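Local coordinates for nucleocapsid protein CP17 (Extra small virus, PDB 6JJA) that probably packages single-stranded viral RNA, with sixty jelly-roll copies assembling into a calcium-binding T=1 icosahedral capsid, at residues S24-Y29 against P37-V42; T54-I59 against R164-Y169; I68-V73 against T146-T151; K87-I92 against Q138-I143. One frame throughout, in Å; residues are numbered along the deposited sequence.

How the interactions relate
Interaction 1 stands apart on the N-terminal arm, its centre about 38 Å from that of interaction 2, whereas interactions 2, 3 and 4 meet inside the jelly roll. Interaction 2 pairs the edge strand 52-59 with 162-171, and interaction 3 does the same for 68-72 and 148-154 in the facing sheet; Ile59 CD1 touches Leu71 CD1 at 3.8 Å between them. Interaction 4 bridges both: Thr168 N probably bonds to Ile91 O at 3.1 Å, while Val73 packs on Phe90 and Tyr141, and Leu149 on Tyr141 and Ile92. Asn50, Asp171 and Glu173 bind calcium; the Lys87 side chain is about 4 Å from that of Glu173, and a calcium ion lies about 9 Å from that of Tyr169.

Interaction 1 (S24-Y29 against P37-V42); sequences SNLIPY and PYTPPV
Pro37 meets the loop 24-29 with two corners of its ring. Its CD lies 3.8 Å from Ile27 CD1, and its CB is 4.0 Å from Leu26 CD2, each aliphatic side chain crossing the proline at about a right angle. The reach of Ile27 follows from its torsions: chi1 of 65° sets CG1 between the backbone N and the carbonyl carbon, and an extended chi2 carries CD1 on to the proline. Tyr38 takes part through CB, which sits 4.4 Å from Ser24 CA, while its ring leads away and packs on Lys94 of a neighbouring subunit. With Pro37 it also joins an antiparallel ladder with a strand of that subunit. Thr39 closes the contact with both branches. Its OG1 accepts a hydrogen bond of 2.8 Å from Asn25 ND2, bent to 134° at the hydrogen and tilted from the amide plane; its CG2 lies 3.5 Å from Leu26 CD1. Thr46 of a further subunit packs on Leu26 and Thr39. A bent hydrogen bond between uncharged groups and a few methyl and ring contacts bury 340 Å² in all, which suggests that the arm's conformation probably depends in part on the neighbouring subunits that pack on it, consistent with a role in capsid assembly.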
loop_
_atom_site.group_PDB
_atom_site.type_symbol
_atom_site.label_atom_id
_atom_site.label_comp_id
_atom_site.label_asym_id
_atom_site.label_seq_id
_atom_site.Cartn_x
_atom_site.Cartn_y
_atom_site.Cartn_z
ATOM N N SER A 24 -5.687 -35.026 -43.163
ATOM C CA SER A 24 -4.450 -35.631 -43.622
ATOM C C SER A 24 -3.679 -36.132 -42.410
ATOM O O SER A 24 -3.156 -35.336 -41.626
ATOM C CB SER A 24 -3.623 -34.632 -44.418
ATOM O OG SER A 24 -2.644 -35.293 -45.190
ATOM N N ASN A 25 -3.619 -37.449 -42.263
ATOM C CA ASN A 25 -3.019 -38.101 -41.115
ATOM C C ASN A 25 -1.643 -38.665 -41.418
ATOM O O ASN A 25 -0.848 -38.882 -40.501
ATOM C CB ASN A 25 -3.928 -39.230 -40.646
ATOM C CG ASN A 25 -5.352 -38.791 -40.477
ATOM O OD1 ASN A 25 -5.628 -37.726 -39.933
ATOM N ND2 ASN A 25 -6.272 -39.611 -40.945
ATOM N N LEU A 26 -1.355 -38.909 -42.690
ATOM C CA LEU A 26 -0.140 -39.581 -43.119
ATOM C C LEU A 26 0.937 -38.598 -43.534
ATOM O O LEU A 26 2.075 -38.682 -43.064
ATOM C CB LEU A 26 -0.463 -40.513 -44.279
ATOM C CG LEU A 26 -0.649 -41.988 -43.982
ATOM C CD1 LEU A 26 -1.683 -42.182 -42.946
ATOM C CD2 LEU A 26 -1.044 -42.693 -45.238
ATOM N N ILE A 27 0.595 -37.680 -44.421
ATOM C CA ILE A 27 1.557 -36.735 -44.972
ATOM C C ILE A 27 0.978 -35.341 -44.812
ATOM O O ILE A 27 -0.225 -35.170 -44.547
ATOM C CB ILE A 27 1.888 -37.049 -46.446
ATOM C CG1 ILE A 27 0.663 -36.860 -47.317
ATOM C CG2 ILE A 27 2.338 -38.468 -46.590
ATOM C CD1 ILE A 27 0.936 -36.992 -48.734
ATOM N N PRO A 28 1.804 -34.315 -44.961
ATOM C CA PRO A 28 1.298 -32.947 -44.848
ATOM C C PRO A 28 0.355 -32.584 -45.979
ATOM O O PRO A 28 0.507 -33.032 -47.116
ATOM C CB PRO A 28 2.573 -32.107 -44.883
ATOM C CG PRO A 28 3.620 -33.021 -44.450
ATOM C CD PRO A 28 3.270 -34.344 -44.966
ATOM N N TYR A 29 -0.624 -31.755 -45.649
ATOM C CA TYR A 29 -1.560 -31.249 -46.638
ATOM C C TYR A 29 -0.917 -30.152 -47.465
ATOM O O TYR A 29 -0.215 -29.283 -46.943
ATOM C CB TYR A 29 -2.805 -30.715 -45.952
ATOM C CG TYR A 29 -3.824 -30.115 -46.877
ATOM C CD1 TYR A 29 -4.826 -30.885 -47.423
ATOM C CD2 TYR A 29 -3.795 -28.771 -47.192
ATOM C CE1 TYR A 29 -5.753 -30.343 -48.259
ATOM C CE2 TYR A 29 -4.720 -28.221 -48.027
ATOM C CZ TYR A 29 -5.698 -29.010 -48.560
ATOM O OH TYR A 29 -6.628 -28.452 -49.400
ATOM N N PRO A 37 -2.893 -39.233 -49.456
ATOM C CA PRO A 37 -3.462 -40.343 -48.701
ATOM C C PRO A 37 -3.717 -39.970 -47.253
ATOM O O PRO A 37 -3.173 -38.998 -46.726
ATOM C CB PRO A 37 -2.400 -41.433 -48.830
ATOM C CG PRO A 37 -1.194 -40.730 -49.151
ATOM C CD PRO A 37 -1.538 -39.555 -49.921
ATOM N N TYR A 38 -4.562 -40.765 -46.608
ATOM C CA TYR A 38 -4.987 -40.481 -45.251
ATOM C C TYR A 38 -5.506 -41.778 -44.661
ATOM O O TYR A 38 -5.760 -42.748 -45.378
ATOM C CB TYR A 38 -6.034 -39.365 -45.232
ATOM C CG TYR A 38 -7.397 -39.776 -45.696
ATOM C CD1 TYR A 38 -7.605 -40.138 -46.996
ATOM C CD2 TYR A 38 -8.491 -39.706 -44.866
ATOM C CE1 TYR A 38 -8.829 -40.506 -47.436
ATOM C CE2 TYR A 38 -9.723 -40.057 -45.301
ATOM C CZ TYR A 38 -9.890 -40.451 -46.585
ATOM O OH TYR A 38 -11.136 -40.800 -46.999
ATOM N N THR A 39 -5.618 -41.802 -43.341
ATOM C CA THR A 39 -6.219 -42.929 -42.658
ATOM C C THR A 39 -7.655 -42.595 -42.306
ATOM O O THR A 39 -7.890 -41.751 -41.429
ATOM C CB THR A 39 -5.444 -43.298 -41.404
ATOM O OG1 THR A 39 -4.947 -42.119 -40.765
ATOM C CG2 THR A 39 -4.322 -44.200 -41.744
ATOM N N PRO A 40 -8.633 -43.203 -42.964
ATOM C CA PRO A 40 -10.007 -42.958 -42.619
ATOM C C PRO A 40 -10.365 -43.622 -41.306
ATOM O O PRO A 40 -9.581 -44.412 -40.761
ATOM C CB PRO A 40 -10.770 -43.588 -43.787
ATOM C CG PRO A 40 -9.887 -44.559 -44.320
ATOM C CD PRO A 40 -8.523 -44.081 -44.127
ATOM N N PRO A 41 -11.531 -43.329 -40.775
ATOM C CA PRO A 41 -11.916 -43.894 -39.485
ATOM C C PRO A 41 -11.933 -45.410 -39.468
ATOM O O PRO A 41 -11.930 -46.062 -40.516
ATOM C CB PRO A 41 -13.313 -43.317 -39.266
ATOM C CG PRO A 41 -13.352 -42.115 -40.077
ATOM C CD PRO A 41 -12.539 -42.387 -41.270
ATOM N N VAL A 42 -11.951 -45.976 -38.266
ATOM C CA VAL A 42 -11.967 -47.425 -38.120
ATOM C C VAL A 42 -13.235 -48.003 -38.721
ATOM O O VAL A 42 -13.254 -49.145 -39.193
ATOM C CB VAL A 42 -11.824 -47.790 -36.634
ATOM C CG1 VAL A 42 -11.781 -49.294 -36.442
ATOM C CG2 VAL A 42 -10.594 -47.137 -36.076
#

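Interaction 2 (T54-I59 against R164-Y169); sequences TTWIDI and RALVTY
Ala165 O is approached by two groups of the opposite strand: Ile57 N, which donates a hydrogen bond of 2.9 Å, and Trp56 CA, whose C-H points at the oxygen from 3.2 Å. Val167 O is met likewise, by Thr55 N at 3.1 Å and by the C-H of Thr54 CA; Val167 N returns a bond of 3.2 Å to Thr55 O. A fourth bond, Ala165 N to Ile57 O, is weak. The strand axes run 143° apart, a twisted antiparallel pair; in jelly-roll terms this is the pairing of the first and last barrel strands, B and I, in the four-stranded BIDG sheet. On the face carrying Trp56, Leu166 CD1 makes a CH-pi contact over the five-membered ring, 3.8 Å from its centroid and 13° off the normal. Tyr38 of a neighbouring subunit also packs on Trp56. On the other face, Ile57 CG2 meets Val167 CG2 at 3.9 Å, and Thr55 CG2 lies at the edge of the Tyr169 ring, 3.6 Å from CE1. The Arg164 guanidinium passes Asp58 with NH1 near CB, their charged atoms not in contact; Asp58 OD1 forms a salt bridge with Arg79.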
loop_
_atom_site.group_PDB
_atom_site.type_symbol
_atom_site.label_atom_id
_atom_site.label_comp_id
_atom_site.label_asym_id
_atom_site.label_seq_id
_atom_site.Cartn_x
_atom_site.Cartn_y
_atom_site.Cartn_z
ATOM N N THR A 54 -32.532 -27.615 -47.325
ATOM C CA THR A 54 -33.389 -26.471 -47.069
ATOM C C THR A 54 -32.908 -25.311 -47.926
ATOM O O THR A 54 -31.761 -24.873 -47.798
ATOM C CB THR A 54 -33.365 -26.114 -45.588
ATOM O OG1 THR A 54 -33.594 -27.296 -44.815
ATOM C CG2 THR A 54 -34.441 -25.121 -45.256
ATOM N N THR A 55 -33.776 -24.824 -48.806
ATOM C CA THR A 55 -33.395 -23.796 -49.755
ATOM C C THR A 55 -34.644 -23.091 -50.257
ATOM O O THR A 55 -35.716 -23.692 -50.347
ATOM C CB THR A 55 -32.590 -24.396 -50.920
ATOM O OG1 THR A 55 -31.938 -23.354 -51.659
ATOM C CG2 THR A 55 -33.473 -25.174 -51.847
ATOM N N TRP A 56 -34.496 -21.809 -50.567
ATOM C CA TRP A 56 -35.562 -21.041 -51.187
ATOM C C TRP A 56 -35.747 -21.440 -52.638
ATOM O O TRP A 56 -34.796 -21.819 -53.324
ATOM C CB TRP A 56 -35.267 -19.550 -51.117
ATOM C CG TRP A 56 -35.164 -19.004 -49.754
ATOM C CD1 TRP A 56 -34.061 -18.972 -48.974
ATOM C CD2 TRP A 56 -36.204 -18.393 -48.999
ATOM N NE1 TRP A 56 -34.345 -18.391 -47.776
ATOM C CE2 TRP A 56 -35.662 -18.025 -47.765
ATOM C CE3 TRP A 56 -37.548 -18.130 -49.242
ATOM C CZ2 TRP A 56 -36.407 -17.411 -46.785
ATOM C CZ3 TRP A 56 -38.283 -17.520 -48.267
ATOM C CH2 TRP A 56 -37.719 -17.167 -47.059
ATOM N N ILE A 57 -36.982 -21.325 -53.111
ATOM C CA ILE A 57 -37.332 -21.629 -54.484
ATOM C C ILE A 57 -38.185 -20.491 -55.027
ATOM O O ILE A 57 -38.660 -19.631 -54.289
ATOM C CB ILE A 57 -38.055 -22.979 -54.616
ATOM C CG1 ILE A 57 -39.376 -22.969 -53.870
ATOM C CG2 ILE A 57 -37.212 -24.049 -54.052
ATOM C CD1 ILE A 57 -40.264 -24.089 -54.225
ATOM N N ASP A 58 -38.367 -20.499 -56.343
ATOM C CA ASP A 58 -39.188 -19.526 -57.040
ATOM C C ASP A 58 -40.218 -20.267 -57.871
ATOM O O ASP A 58 -39.891 -21.260 -58.524
ATOM C CB ASP A 58 -38.341 -18.621 -57.928
ATOM C CG ASP A 58 -37.810 -19.329 -59.154
ATOM O OD1 ASP A 58 -37.366 -20.488 -59.024
ATOM O OD2 ASP A 58 -37.833 -18.731 -60.248
ATOM N N ILE A 59 -41.452 -19.786 -57.849
ATOM C CA ILE A 59 -42.573 -20.456 -58.490
ATOM C C ILE A 59 -43.106 -19.575 -59.612
ATOM O O ILE A 59 -43.193 -18.351 -59.465
ATOM C CB ILE A 59 -43.653 -20.788 -57.447
ATOM C CG1 ILE A 59 -43.014 -21.575 -56.303
ATOM C CG2 ILE A 59 -44.744 -21.612 -58.052
ATOM C CD1 ILE A 59 -43.800 -21.628 -55.069
ATOM N N ARG A 164 -41.742 -16.722 -53.110
ATOM C CA ARG A 164 -40.549 -17.359 -52.583
ATOM C C ARG A 164 -40.969 -18.264 -51.443
ATOM O O ARG A 164 -41.845 -17.904 -50.653
ATOM C CB ARG A 164 -39.536 -16.329 -52.096
ATOM C CG ARG A 164 -38.942 -15.488 -53.165
ATOM C CD ARG A 164 -37.761 -16.157 -53.781
ATOM N NE ARG A 164 -37.088 -15.340 -54.774
ATOM C CZ ARG A 164 -37.523 -15.161 -56.010
ATOM N NH1 ARG A 164 -38.641 -15.725 -56.408
ATOM N NH2 ARG A 164 -36.835 -14.410 -56.845
ATOM N N ALA A 165 -40.355 -19.434 -51.360
ATOM C CA ALA A 165 -40.721 -20.430 -50.375
ATOM C C ALA A 165 -39.488 -21.173 -49.916
ATOM O O ALA A 165 -38.686 -21.621 -50.737
ATOM C CB ALA A 165 -41.738 -21.401 -50.940
ATOM N N LEU A 166 -39.345 -21.304 -48.606
ATOM C CA LEU A 166 -38.275 -22.080 -48.003
ATOM C C LEU A 166 -38.802 -23.480 -47.757
ATOM O O LEU A 166 -39.701 -23.685 -46.944
ATOM C CB LEU A 166 -37.808 -21.417 -46.723
ATOM C CG LEU A 166 -36.659 -21.992 -45.935
ATOM C CD1 LEU A 166 -35.378 -21.781 -46.625
ATOM C CD2 LEU A 166 -36.650 -21.305 -44.640
ATOM N N VAL A 167 -38.248 -24.443 -48.475
ATOM C CA VAL A 167 -38.684 -25.821 -48.412
ATOM C C VAL A 167 -37.531 -26.677 -47.924
ATOM O O VAL A 167 -36.362 -26.303 -48.044
ATOM C CB VAL A 167 -39.190 -26.299 -49.781
ATOM C CG1 VAL A 167 -40.449 -25.582 -50.135
ATOM C CG2 VAL A 167 -38.138 -26.084 -50.812
ATOM N N THR A 168 -37.869 -27.825 -47.369
ATOM C CA THR A 168 -36.912 -28.862 -47.022
ATOM C C THR A 168 -37.323 -30.078 -47.829
ATOM O O THR A 168 -38.224 -30.817 -47.435
ATOM C CB THR A 168 -36.914 -29.149 -45.526
ATOM O OG1 THR A 168 -37.074 -27.929 -44.798
ATOM C CG2 THR A 168 -35.635 -29.799 -45.092
ATOM N N TYR A 169 -36.673 -30.278 -48.963
ATOM C CA TYR A 169 -37.010 -31.357 -49.867
ATOM C C TYR A 169 -36.014 -32.493 -49.715
ATOM O O TYR A 169 -34.897 -32.314 -49.227
ATOM C CB TYR A 169 -37.066 -30.874 -51.321
ATOM C CG TYR A 169 -35.764 -30.412 -51.908
ATOM C CD1 TYR A 169 -35.250 -29.171 -51.601
ATOM C CD2 TYR A 169 -35.065 -31.203 -52.790
ATOM C CE1 TYR A 169 -34.079 -28.749 -52.129
ATOM C CE2 TYR A 169 -33.890 -30.785 -53.324
ATOM C CZ TYR A 169 -33.397 -29.560 -52.995
ATOM O OH TYR A 169 -32.208 -29.150 -53.545
#

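Interaction 3 (I68-V73 against T146-T151); sequences IYTLTV and TGTLNT
Leu71 O accepts two backbone bonds at once, from Leu149 N at 3.0 Å and from Asn150 N at 3.3 Å, both donors lying in the carbonyl plane. Two successive residues thus face one, a classic beta bulge, and the register shifts by one between Leu71 and Thr72. Before the shift Leu71 N donates to Asn150 O at 2.8 Å; beyond it Val73 N donates to Gly147 O at 3.1 Å. Val73 CG2 packs 3.5 Å from Leu149 CD2, the two side chains crossing at about a right angle. Further out, Thr72 holds the N-cap position of helix 73-80, its OG1 hydrogen-bonded to Ser75 OG, while Asn150 ND2 bonds to Tyr133 OH. Leu149 also packs on Tyr141 and Ile92. These strands correspond to C and H of the jelly-roll CHEF sheet. With one carbonyl serving both amides, the bulge leaves neither N-H without an acceptor, and the backbone kink at Leu149 probably helps turn its side chain toward these apolar neighbours.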
loop_
_atom_site.group_PDB
_atom_site.type_symbol
_atom_site.label_atom_id
_atom_site.label_comp_id
_atom_site.label_asym_id
_atom_site.label_seq_id
_atom_site.Cartn_x
_atom_site.Cartn_y
_atom_site.Cartn_z
ATOM N N ILE A 68 -56.461 -14.370 -58.961
ATOM C CA ILE A 68 -56.243 -15.281 -57.846
ATOM C C ILE A 68 -55.302 -16.379 -58.307
ATOM O O ILE A 68 -55.578 -17.072 -59.292
ATOM C CB ILE A 68 -57.560 -15.870 -57.329
ATOM C CG1 ILE A 68 -58.511 -14.761 -56.911
ATOM C CG2 ILE A 68 -57.302 -16.769 -56.159
ATOM C CD1 ILE A 68 -59.932 -15.179 -56.920
ATOM N N TYR A 69 -54.201 -16.546 -57.584
ATOM C CA TYR A 69 -53.142 -17.473 -57.945
ATOM C C TYR A 69 -53.046 -18.523 -56.854
ATOM O O TYR A 69 -52.606 -18.235 -55.739
ATOM C CB TYR A 69 -51.818 -16.742 -58.139
ATOM C CG TYR A 69 -51.923 -15.593 -59.109
ATOM C CD1 TYR A 69 -51.792 -15.792 -60.469
ATOM C CD2 TYR A 69 -52.170 -14.312 -58.663
ATOM C CE1 TYR A 69 -51.897 -14.750 -61.348
ATOM C CE2 TYR A 69 -52.277 -13.265 -59.538
ATOM C CZ TYR A 69 -52.141 -13.491 -60.882
ATOM O OH TYR A 69 -52.248 -12.438 -61.756
ATOM N N THR A 70 -53.457 -19.737 -57.185
ATOM C CA THR A 70 -53.549 -20.823 -56.225
ATOM C C THR A 70 -52.256 -21.628 -56.226
ATOM O O THR A 70 -51.788 -22.059 -57.286
ATOM C CB THR A 70 -54.735 -21.711 -56.563
ATOM O OG1 THR A 70 -55.940 -20.943 -56.516
ATOM C CG2 THR A 70 -54.832 -22.818 -55.600
ATOM N N LEU A 71 -51.684 -21.828 -55.044
ATOM C CA LEU A 71 -50.478 -22.628 -54.871
ATOM C C LEU A 71 -50.889 -23.996 -54.354
ATOM O O LEU A 71 -51.231 -24.149 -53.183
ATOM C CB LEU A 71 -49.500 -21.969 -53.910
ATOM C CG LEU A 71 -48.461 -20.984 -54.440
ATOM C CD1 LEU A 71 -47.597 -21.619 -55.497
ATOM C CD2 LEU A 71 -49.121 -19.768 -54.976
ATOM N N THR A 72 -50.846 -24.988 -55.229
ATOM C CA THR A 72 -51.124 -26.355 -54.850
ATOM C C THR A 72 -49.833 -27.054 -54.446
ATOM O O THR A 72 -48.744 -26.488 -54.495
ATOM C CB THR A 72 -51.810 -27.089 -55.993
ATOM O OG1 THR A 72 -51.057 -26.923 -57.196
ATOM C CG2 THR A 72 -53.190 -26.557 -56.198
ATOM N N VAL A 73 -49.967 -28.309 -54.022
ATOM C CA VAL A 73 -48.795 -29.116 -53.729
ATOM C C VAL A 73 -48.084 -29.498 -55.013
ATOM O O VAL A 73 -46.851 -29.567 -55.052
ATOM C CB VAL A 73 -49.204 -30.351 -52.917
ATOM C CG1 VAL A 73 -48.013 -31.045 -52.377
ATOM C CG2 VAL A 73 -50.069 -29.949 -51.792
ATOM N N THR A 146 -51.980 -34.059 -52.277
ATOM C CA THR A 146 -52.416 -32.993 -53.153
ATOM C C THR A 146 -53.220 -32.010 -52.325
ATOM O O THR A 146 -53.258 -32.083 -51.094
ATOM C CB THR A 146 -53.239 -33.517 -54.328
ATOM O OG1 THR A 146 -53.499 -32.440 -55.235
ATOM C CG2 THR A 146 -54.543 -34.091 -53.841
ATOM N N GLY A 147 -53.857 -31.078 -53.009
ATOM C CA GLY A 147 -54.659 -30.064 -52.364
ATOM C C GLY A 147 -54.011 -28.697 -52.438
ATOM O O GLY A 147 -52.852 -28.532 -52.816
ATOM N N THR A 148 -54.804 -27.707 -52.060
ATOM C CA THR A 148 -54.349 -26.332 -52.061
ATOM C C THR A 148 -53.710 -26.002 -50.723
ATOM O O THR A 148 -54.238 -26.363 -49.669
ATOM C CB THR A 148 -55.511 -25.394 -52.350
ATOM O OG1 THR A 148 -56.196 -25.828 -53.523
ATOM C CG2 THR A 148 -55.022 -24.026 -52.581
ATOM N N LEU A 149 -52.563 -25.334 -50.774
ATOM C CA LEU A 149 -51.820 -24.968 -49.581
ATOM C C LEU A 149 -51.913 -23.476 -49.306
ATOM O O LEU A 149 -52.321 -23.058 -48.218
ATOM C CB LEU A 149 -50.358 -25.366 -49.738
ATOM C CG LEU A 149 -50.037 -26.796 -50.094
ATOM C CD1 LEU A 149 -48.553 -26.900 -50.209
ATOM C CD2 LEU A 149 -50.573 -27.740 -49.071
ATOM N N ASN A 150 -51.532 -22.672 -50.282
ATOM C CA ASN A 150 -51.521 -21.231 -50.162
ATOM C C ASN A 150 -52.274 -20.635 -51.333
ATOM O O ASN A 150 -52.342 -21.223 -52.414
ATOM C CB ASN A 150 -50.110 -20.667 -50.121
ATOM C CG ASN A 150 -49.284 -21.252 -49.020
ATOM O OD1 ASN A 150 -48.672 -22.305 -49.172
ATOM N ND2 ASN A 150 -49.252 -20.567 -47.894
ATOM N N THR A 151 -52.848 -19.474 -51.101
ATOM C CA THR A 151 -53.616 -18.773 -52.110
ATOM C C THR A 151 -53.222 -17.311 -52.102
ATOM O O THR A 151 -53.193 -16.670 -51.049
ATOM C CB THR A 151 -55.108 -18.928 -51.869
ATOM O OG1 THR A 151 -55.423 -20.319 -51.758
ATOM C CG2 THR A 151 -55.885 -18.342 -52.994
#

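Interaction 4 (K87-I92 against Q138-I143); sequences KPNFII and QMFYGI
Segments 87-92 and 138-143 run nearly antiparallel, their end-to-end directions 165° apart, and share a single bridge: Tyr141 N donates to Phe90 O at 3.0 Å, nearly straight, and Phe90 N returns a bond of 3.2 Å to Tyr141 O. Tyr141 CB lies over one face of the Phe90 ring, 4.1 Å from its centroid, in a CH-pi contact, and the two rings stand obliquely with planes 34° apart. Ile92 CD1 approaches Tyr141 CE2 at 4.0 Å. In the jelly roll, the loop between strands G and H here lies along the start of strand D, and Val73, at the start of helix 73-80, packs on both rings. Asn89 CB touches the edge of the Phe140 ring, 3.6 Å from CE1. Near the two ends, Ile143 CG2 packs on Lys87 CB, and Gln138 CG rests 3.5 Å from Ile92 O, while Pro33 of a neighbouring subunit packs on Ile91 and Gln138.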
loop_
_atom_site.group_PDB
_atom_site.type_symbol
_atom_site.label_atom_id
_atom_site.label_comp_id
_atom_site.label_asym_id
_atom_site.label_seq_id
_atom_site.Cartn_x
_atom_site.Cartn_y
_atom_site.Cartn_z
ATOM N N LYS A 87 -39.141 -37.558 -57.737
ATOM C CA LYS A 87 -40.325 -37.818 -56.929
ATOM C C LYS A 87 -40.002 -37.333 -55.527
ATOM O O LYS A 87 -39.626 -38.118 -54.648
ATOM C CB LYS A 87 -40.704 -39.293 -56.974
ATOM C CG LYS A 87 -41.528 -39.648 -58.179
ATOM C CD LYS A 87 -41.622 -41.127 -58.381
ATOM C CE LYS A 87 -42.184 -41.441 -59.747
ATOM N NZ LYS A 87 -42.116 -42.887 -60.057
ATOM N N PRO A 88 -40.122 -36.034 -55.291
ATOM C CA PRO A 88 -39.672 -35.453 -54.030
ATOM C C PRO A 88 -40.719 -35.419 -52.934
ATOM O O PRO A 88 -41.924 -35.323 -53.165
ATOM C CB PRO A 88 -39.295 -34.028 -54.442
ATOM C CG PRO A 88 -40.151 -33.733 -55.538
ATOM C CD PRO A 88 -40.396 -34.995 -56.287
ATOM N N ASN A 89 -40.211 -35.498 -51.718
ATOM C CA ASN A 89 -40.954 -35.172 -50.522
ATOM C C ASN A 89 -40.496 -33.794 -50.071
ATOM O O ASN A 89 -39.351 -33.409 -50.304
ATOM C CB ASN A 89 -40.707 -36.181 -49.411
ATOM C CG ASN A 89 -40.959 -37.606 -49.817
ATOM O OD1 ASN A 89 -40.156 -38.484 -49.529
ATOM N ND2 ASN A 89 -42.090 -37.859 -50.421
ATOM N N PHE A 90 -41.389 -33.045 -49.435
ATOM C CA PHE A 90 -41.002 -31.723 -48.983
ATOM C C PHE A 90 -41.884 -31.257 -47.840
ATOM O O PHE A 90 -42.949 -31.812 -47.574
ATOM C CB PHE A 90 -41.025 -30.705 -50.124
ATOM C CG PHE A 90 -42.370 -30.482 -50.735
ATOM C CD1 PHE A 90 -42.861 -31.339 -51.680
ATOM C CD2 PHE A 90 -43.122 -29.395 -50.388
ATOM C CE1 PHE A 90 -44.070 -31.128 -52.232
ATOM C CE2 PHE A 90 -44.330 -29.188 -50.941
ATOM C CZ PHE A 90 -44.805 -30.055 -51.866
ATOM N N ILE A 91 -41.379 -30.246 -47.140
ATOM C CA ILE A 91 -42.121 -29.478 -46.157
ATOM C C ILE A 91 -41.886 -28.014 -46.493
ATOM O O ILE A 91 -41.001 -27.672 -47.272
ATOM C CB ILE A 91 -41.696 -29.769 -44.704
ATOM C CG1 ILE A 91 -40.421 -29.047 -44.348
ATOM C CG2 ILE A 91 -41.416 -31.202 -44.510
ATOM C CD1 ILE A 91 -40.031 -29.287 -42.970
ATOM N N ILE A 92 -42.684 -27.149 -45.887
ATOM C CA ILE A 92 -42.584 -25.716 -46.102
ATOM C C ILE A 92 -42.403 -25.025 -44.764
ATOM O O ILE A 92 -43.170 -25.266 -43.827
ATOM C CB ILE A 92 -43.813 -25.162 -46.835
ATOM C CG1 ILE A 92 -44.158 -26.026 -48.034
ATOM C CG2 ILE A 92 -43.548 -23.793 -47.315
ATOM C CD1 ILE A 92 -45.387 -25.635 -48.645
ATOM N N GLN A 138 -45.660 -26.998 -39.814
ATOM C CA GLN A 138 -45.026 -27.655 -40.937
ATOM C C GLN A 138 -45.694 -28.993 -41.185
ATOM O O GLN A 138 -45.896 -29.789 -40.266
ATOM C CB GLN A 138 -43.543 -27.852 -40.672
ATOM C CG GLN A 138 -42.748 -26.610 -40.593
ATOM C CD GLN A 138 -41.345 -26.870 -40.155
ATOM O OE1 GLN A 138 -40.882 -28.002 -40.169
ATOM N NE2 GLN A 138 -40.656 -25.828 -39.757
ATOM N N MET A 139 -46.052 -29.231 -42.436
ATOM C CA MET A 139 -46.703 -30.459 -42.840
ATOM C C MET A 139 -45.862 -31.126 -43.911
ATOM O O MET A 139 -45.321 -30.472 -44.803
ATOM C CB MET A 139 -48.112 -30.200 -43.356
ATOM C CG MET A 139 -48.944 -31.426 -43.542
ATOM S SD MET A 139 -50.645 -31.034 -43.944
ATOM C CE MET A 139 -51.419 -32.584 -43.524
ATOM N N PHE A 140 -45.748 -32.437 -43.792
ATOM C CA PHE A 140 -45.014 -33.254 -44.737
ATOM C C PHE A 140 -45.910 -33.627 -45.907
ATOM O O PHE A 140 -46.974 -34.222 -45.720
ATOM C CB PHE A 140 -44.483 -34.496 -44.031
ATOM C CG PHE A 140 -44.196 -35.624 -44.941
ATOM C CD1 PHE A 140 -43.084 -35.621 -45.737
ATOM C CD2 PHE A 140 -45.049 -36.699 -45.009
ATOM C CE1 PHE A 140 -42.839 -36.648 -46.566
ATOM C CE2 PHE A 140 -44.794 -37.725 -45.847
ATOM C CZ PHE A 140 -43.688 -37.701 -46.620
ATOM N N TYR A 141 -45.480 -33.265 -47.108
ATOM C CA TYR A 141 -46.222 -33.529 -48.329
ATOM C C TYR A 141 -45.464 -34.559 -49.149
ATOM O O TYR A 141 -44.332 -34.316 -49.567
ATOM C CB TYR A 141 -46.430 -32.245 -49.120
ATOM C CG TYR A 141 -46.997 -31.106 -48.323
ATOM C CD1 TYR A 141 -48.343 -31.035 -48.039
ATOM C CD2 TYR A 141 -46.183 -30.102 -47.854
ATOM C CE1 TYR A 141 -48.851 -30.005 -47.315
ATOM C CE2 TYR A 141 -46.682 -29.071 -47.133
ATOM C CZ TYR A 141 -48.021 -29.021 -46.864
ATOM O OH TYR A 141 -48.529 -27.979 -46.131
ATOM N N GLY A 142 -46.089 -35.709 -49.364
ATOM C CA GLY A 142 -45.524 -36.752 -50.183
ATOM C C GLY A 142 -45.903 -36.608 -51.641
ATOM O O GLY A 142 -46.443 -35.596 -52.088
ATOM N N ILE A 143 -45.593 -37.658 -52.403
ATOM C CA ILE A 143 -45.906 -37.671 -53.829
ATOM C C ILE A 143 -47.357 -38.009 -54.111
ATOM O O ILE A 143 -47.820 -37.809 -55.238
ATOM C CB ILE A 143 -45.011 -38.659 -54.593
ATOM C CG1 ILE A 143 -45.046 -40.038 -53.936
ATOM C CG2 ILE A 143 -43.599 -38.128 -54.666
ATOM C CD1 ILE A 143 -44.524 -41.136 -54.803
#